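Local coordinates for Ras GTPase-activating-like protein IQGAP2 (PDB 5CJP) that probably binds the GTP-loaded form of a Rho-family GTPase such as Cdc42 through a helical GAP-related domain that, as generally in IQGAPs, does not speed GTP hydrolysis, at residues L63-F68 / L198-R203; L127-N132 / L267-K272. One frame throughout, in Å; residues are numbered along the deposited sequence.

Contact 1 of 2, residues L63-F68 / L198-R203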
# COMPACT_ATOMS: atom_id res chain seq x y z
N LEU E 63 2.77 -19.77 -20.61
CA LEU E 63 3.69 -20.61 -19.85
C LEU E 63 3.01 -21.22 -18.61
O LEU E 63 3.25 -22.39 -18.24
CB LEU E 63 4.91 -19.78 -19.42
CG LEU E 63 5.73 -19.13 -20.54
CD1 LEU E 63 6.75 -18.17 -19.96
CD2 LEU E 63 6.42 -20.20 -21.36
N LEU E 64 2.15 -20.44 -17.97
CA LEU E 64 1.45 -20.93 -16.79
C LEU E 64 0.55 -22.07 -17.20
O LEU E 64 0.38 -23.05 -16.46
CB LEU E 64 0.64 -19.81 -16.16
CG LEU E 64 -0.23 -20.18 -14.97
CD1 LEU E 64 0.61 -20.86 -13.91
CD2 LEU E 64 -0.89 -18.93 -14.45
N LEU E 65 -0.06 -21.96 -18.38
CA LEU E 65 -0.94 -23.02 -18.89
C LEU E 65 -0.12 -24.27 -19.13
O LEU E 65 -0.55 -25.37 -18.82
CB LEU E 65 -1.64 -22.60 -20.19
CG LEU E 65 -2.82 -21.63 -20.03
CD1 LEU E 65 -3.30 -21.11 -21.38
CD2 LEU E 65 -3.93 -22.32 -19.25
N LYS E 66 1.08 -24.11 -19.68
CA LYS E 66 1.91 -25.27 -19.93
C LYS E 66 2.38 -25.86 -18.62
O LYS E 66 2.56 -27.07 -18.51
CB LYS E 66 3.09 -24.89 -20.81
CG LYS E 66 2.65 -24.26 -22.12
CD LYS E 66 1.79 -25.22 -22.95
CE LYS E 66 2.60 -26.42 -23.42
NZ LYS E 66 1.88 -27.17 -24.49
N LEU E 67 2.55 -25.00 -17.62
CA LEU E 67 2.98 -25.47 -16.31
C LEU E 67 1.84 -26.32 -15.75
O LEU E 67 2.05 -27.44 -15.29
CB LEU E 67 3.25 -24.28 -15.39
CG LEU E 67 3.89 -24.48 -14.02
CD1 LEU E 67 2.88 -24.20 -12.96
CD2 LEU E 67 4.48 -25.87 -13.89
N PHE E 68 0.63 -25.78 -15.79
CA PHE E 68 -0.54 -26.50 -15.30
C PHE E 68 -0.68 -27.84 -16.01
O PHE E 68 -0.87 -28.88 -15.36
CB PHE E 68 -1.81 -25.68 -15.56
CG PHE E 68 -2.00 -24.56 -14.59
CD1 PHE E 68 -2.87 -23.52 -14.88
CD2 PHE E 68 -1.32 -24.56 -13.36
CE1 PHE E 68 -3.07 -22.49 -13.96
CE2 PHE E 68 -1.51 -23.53 -12.44
CZ PHE E 68 -2.39 -22.50 -12.73
N LEU E 198 -16.93 -18.56 -19.89
CA LEU E 198 -15.95 -19.22 -19.05
C LEU E 198 -14.55 -18.83 -19.54
O LEU E 198 -14.37 -18.47 -20.70
CB LEU E 198 -16.09 -20.75 -19.12
CG LEU E 198 -17.16 -21.42 -18.27
CD1 LEU E 198 -16.91 -22.91 -18.26
CD2 LEU E 198 -17.10 -20.89 -16.85
N PRO E 199 -13.56 -18.88 -18.66
CA PRO E 199 -12.19 -18.52 -19.05
C PRO E 199 -11.58 -19.59 -19.95
O PRO E 199 -11.76 -20.78 -19.70
CB PRO E 199 -11.45 -18.44 -17.71
CG PRO E 199 -12.53 -18.14 -16.73
CD PRO E 199 -13.68 -19.01 -17.21
N TYR E 200 -10.85 -19.15 -20.98
CA TYR E 200 -10.18 -20.09 -21.88
C TYR E 200 -9.31 -21.08 -21.10
O TYR E 200 -9.44 -22.30 -21.25
CB TYR E 200 -9.29 -19.35 -22.89
CG TYR E 200 -8.36 -20.30 -23.62
CD1 TYR E 200 -8.86 -21.21 -24.56
CD2 TYR E 200 -7.00 -20.36 -23.31
CE1 TYR E 200 -8.03 -22.16 -25.15
CE2 TYR E 200 -6.16 -21.31 -23.89
CZ TYR E 200 -6.68 -22.21 -24.81
OH TYR E 200 -5.84 -23.16 -25.38
N GLY E 201 -8.40 -20.54 -20.27
CA GLY E 201 -7.51 -21.38 -19.47
C GLY E 201 -8.20 -22.47 -18.66
O GLY E 201 -7.72 -23.60 -18.58
N LEU E 202 -9.32 -22.14 -18.05
CA LEU E 202 -10.05 -23.14 -17.29
C LEU E 202 -10.60 -24.22 -18.22
O LEU E 202 -10.56 -25.42 -17.91
CB LEU E 202 -11.21 -22.48 -16.54
CG LEU E 202 -12.10 -23.43 -15.75
CD1 LEU E 202 -11.23 -24.34 -14.93
CD2 LEU E 202 -13.08 -22.65 -14.86
N ARG E 203 -11.14 -23.81 -19.36
CA ARG E 203 -11.71 -24.76 -20.32
C ARG E 203 -10.60 -25.63 -20.86
O ARG E 203 -10.79 -26.82 -21.10
CB ARG E 203 -12.40 -24.04 -21.49
CG ARG E 203 -13.76 -23.45 -21.17
CD ARG E 203 -14.45 -22.87 -22.41
NE ARG E 203 -14.98 -23.89 -23.32
CZ ARG E 203 -15.67 -23.61 -24.43
NH1 ARG E 203 -15.92 -22.35 -24.75
NH2 ARG E 203 -16.13 -24.57 -25.21
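L65 carries its side of this contact alone, sending one methyl to the Y200 ring and the other to the backbone of G201. Its first torsion sets CG anti to the carbonyl carbon (chi1 -77°), and the branch that follows points the two methyls at different partners. CD1 arrives near the plane of the tyrosine ring, at its edge, 3.8 Å from Y200 CE2, so the methyl abuts the rim instead of lying on a face. CD2 rests on the next residue, with L65 CD2 3.7 Å from G201 CA. Because glycine presents no side chain here, the leucine lies directly against the backbone of the incoming helix.

Y200 meets this approach with CG anti to its backbone N (chi1 167°), which brings the end of the ring nearer to L65. The phenol oxygen hydrogen-bonds to the carbonyl of P315, which ties down the far end of the ring, and P317 touches both L65 and Y200. No hydrogen bond joins the two segments, and all three residues are buried.

P199 takes the N-cap position, and the bond from R203 N to P199 O (3.1 Å) closes the first helical turn, which contains Y200 and G201. The arrangement is apolar packing of the side of helix 58-79 against the N-terminal turn of helix 200-216, in keeping with the all-helical Ras-GAP fold.

Contact 2 of 2, residues L127-N132 / L267-K272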
# COMPACT_ATOMS: atom_id res chain seq x y z
N LEU E 127 -38.39 -16.37 1.30
CA LEU E 127 -37.94 -17.69 0.88
C LEU E 127 -37.26 -18.42 2.02
O LEU E 127 -36.33 -17.90 2.65
CB LEU E 127 -36.98 -17.56 -0.30
CG LEU E 127 -36.45 -18.87 -0.87
CD1 LEU E 127 -37.58 -19.74 -1.44
CD2 LEU E 127 -35.45 -18.52 -1.93
N ILE E 128 -37.74 -19.63 2.30
CA ILE E 128 -37.22 -20.46 3.37
C ILE E 128 -37.32 -21.91 2.94
O ILE E 128 -38.25 -22.62 3.33
CB ILE E 128 -38.06 -20.31 4.65
CG1 ILE E 128 -38.01 -18.87 5.14
CG2 ILE E 128 -37.53 -21.21 5.73
CD1 ILE E 128 -39.04 -18.63 6.17
N ILE E 129 -36.37 -22.34 2.12
CA ILE E 129 -36.35 -23.71 1.66
C ILE E 129 -35.72 -24.59 2.76
O ILE E 129 -34.76 -24.18 3.43
CB ILE E 129 -35.52 -23.84 0.36
CG1 ILE E 129 -36.11 -22.95 -0.73
CG2 ILE E 129 -35.50 -25.28 -0.11
CD1 ILE E 129 -35.20 -22.76 -1.91
N ASN E 130 -36.29 -25.77 2.96
CA ASN E 130 -35.78 -26.71 3.95
C ASN E 130 -36.24 -28.12 3.61
O ASN E 130 -37.38 -28.51 3.88
CB ASN E 130 -36.26 -26.36 5.36
CG ASN E 130 -35.38 -26.97 6.45
OD1 ASN E 130 -35.06 -28.16 6.42
ND2 ASN E 130 -34.99 -26.15 7.41
N THR E 131 -35.34 -28.89 3.02
CA THR E 131 -35.64 -30.25 2.60
C THR E 131 -35.53 -31.27 3.72
O THR E 131 -35.48 -32.48 3.47
CB THR E 131 -34.69 -30.65 1.46
OG1 THR E 131 -33.33 -30.38 1.85
CG2 THR E 131 -35.01 -29.85 0.22
N ASN E 132 -35.50 -30.80 4.97
CA ASN E 132 -35.38 -31.70 6.11
C ASN E 132 -36.64 -31.77 6.95
O ASN E 132 -36.93 -30.88 7.75
CB ASN E 132 -34.19 -31.27 6.98
CG ASN E 132 -33.89 -32.26 8.09
OD1 ASN E 132 -34.54 -33.30 8.21
ND2 ASN E 132 -32.89 -31.95 8.91
N LEU E 267 -29.26 -21.20 -0.50
CA LEU E 267 -28.18 -21.35 -1.48
C LEU E 267 -27.61 -22.75 -1.42
O LEU E 267 -27.35 -23.37 -2.45
CB LEU E 267 -27.08 -20.33 -1.22
CG LEU E 267 -27.54 -18.91 -1.51
CD1 LEU E 267 -26.57 -17.94 -0.87
CD2 LEU E 267 -27.65 -18.70 -3.04
N GLY E 268 -27.41 -23.22 -0.19
CA GLY E 268 -26.89 -24.56 0.02
C GLY E 268 -27.79 -25.60 -0.60
O GLY E 268 -27.31 -26.57 -1.19
N SER E 269 -29.10 -25.43 -0.47
CA SER E 269 -30.02 -26.40 -1.05
C SER E 269 -29.90 -26.42 -2.57
O SER E 269 -30.02 -27.48 -3.20
CB SER E 269 -31.45 -26.10 -0.63
OG SER E 269 -31.67 -26.43 0.73
N VAL E 270 -29.67 -25.26 -3.17
CA VAL E 270 -29.55 -25.24 -4.61
C VAL E 270 -28.31 -26.01 -4.98
O VAL E 270 -28.35 -26.83 -5.89
CB VAL E 270 -29.42 -23.81 -5.16
CG1 VAL E 270 -29.32 -23.87 -6.67
CG2 VAL E 270 -30.61 -22.97 -4.74
N ALA E 271 -27.22 -25.77 -4.26
CA ALA E 271 -25.96 -26.46 -4.53
C ALA E 271 -26.10 -27.97 -4.42
O ALA E 271 -25.47 -28.71 -5.18
CB ALA E 271 -24.91 -25.98 -3.58
N LYS E 272 -26.91 -28.43 -3.48
CA LYS E 272 -27.10 -29.85 -3.31
C LYS E 272 -27.84 -30.42 -4.53
O LYS E 272 -27.41 -31.41 -5.12
CB LYS E 272 -27.87 -30.15 -2.03
CG LYS E 272 -27.93 -31.63 -1.69
CD LYS E 272 -28.66 -31.85 -0.40
CE LYS E 272 -28.89 -33.32 -0.12
NZ LYS E 272 -29.79 -33.48 1.08
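The first torsion of I129 (chi1 -59°) places CG2 anti to the backbone N and CG1 beside it, and the CG2 branch is the one that reaches S269. On the helix, S269 has OG beside its own backbone N and anti to the carbonyl carbon (chi1 -73°), a setting from which the hydroxyl can turn back along the helix and hydrogen-bond to the carbonyl of R265. The two side chains then meet methyl against hydroxymethyl: I129 CG2 lies 4.1 Å from S269 OG and 4.2 Å from S269 CB.

T131 approaches the same serine from further along the loop. T131 OG1 stands 4.4 Å from S269 OG, too far for a hydrogen bond. I129 and T131 both also pack on L180 of helix 167-193, so the loop is lodged between two helices.

One bond within the loop shapes its end. N130 turns its CB away from the helix and accepts the backbone N-H of N132 in an Asx turn, with N132 N to N130 OD1 at 3.0 Å. The donor lies in the carbonyl plane, on a lone pair of OD1. The turn leads into helix 133-139, whose N-cap is N132. From outside, S176 OG bonds to N130 N and H289 NE2 to T131 O.

With no hydrogen bond across it, the contact is loose van der Waals packing. The buried S269 hydroxyl bonds within its own helix and makes no bond to the loop; the I129 methyl borders it, and an aromatic side chain of the partner protein packs on the serine.

Contacts 1 and 2 lie on opposite sides of the chain's centre, their own centres 33 Å apart and their nearest atoms about 16 Å apart, so neither touches the other. Their segments alternate along the sequence: 63-68, 127-132, 198-203, 267-272. Each contact therefore closes across a segment of the other in sequence. Contact 1 shares helix 58-79 with R59 and E60 of the nucleotide pocket, which N57 and Y326 complete, but does not border it: the L65 side chain is about 13 Å from a bound GTP. A chain of another protein comes within reach of both contacts, packing on S269 and K272 at contact 2.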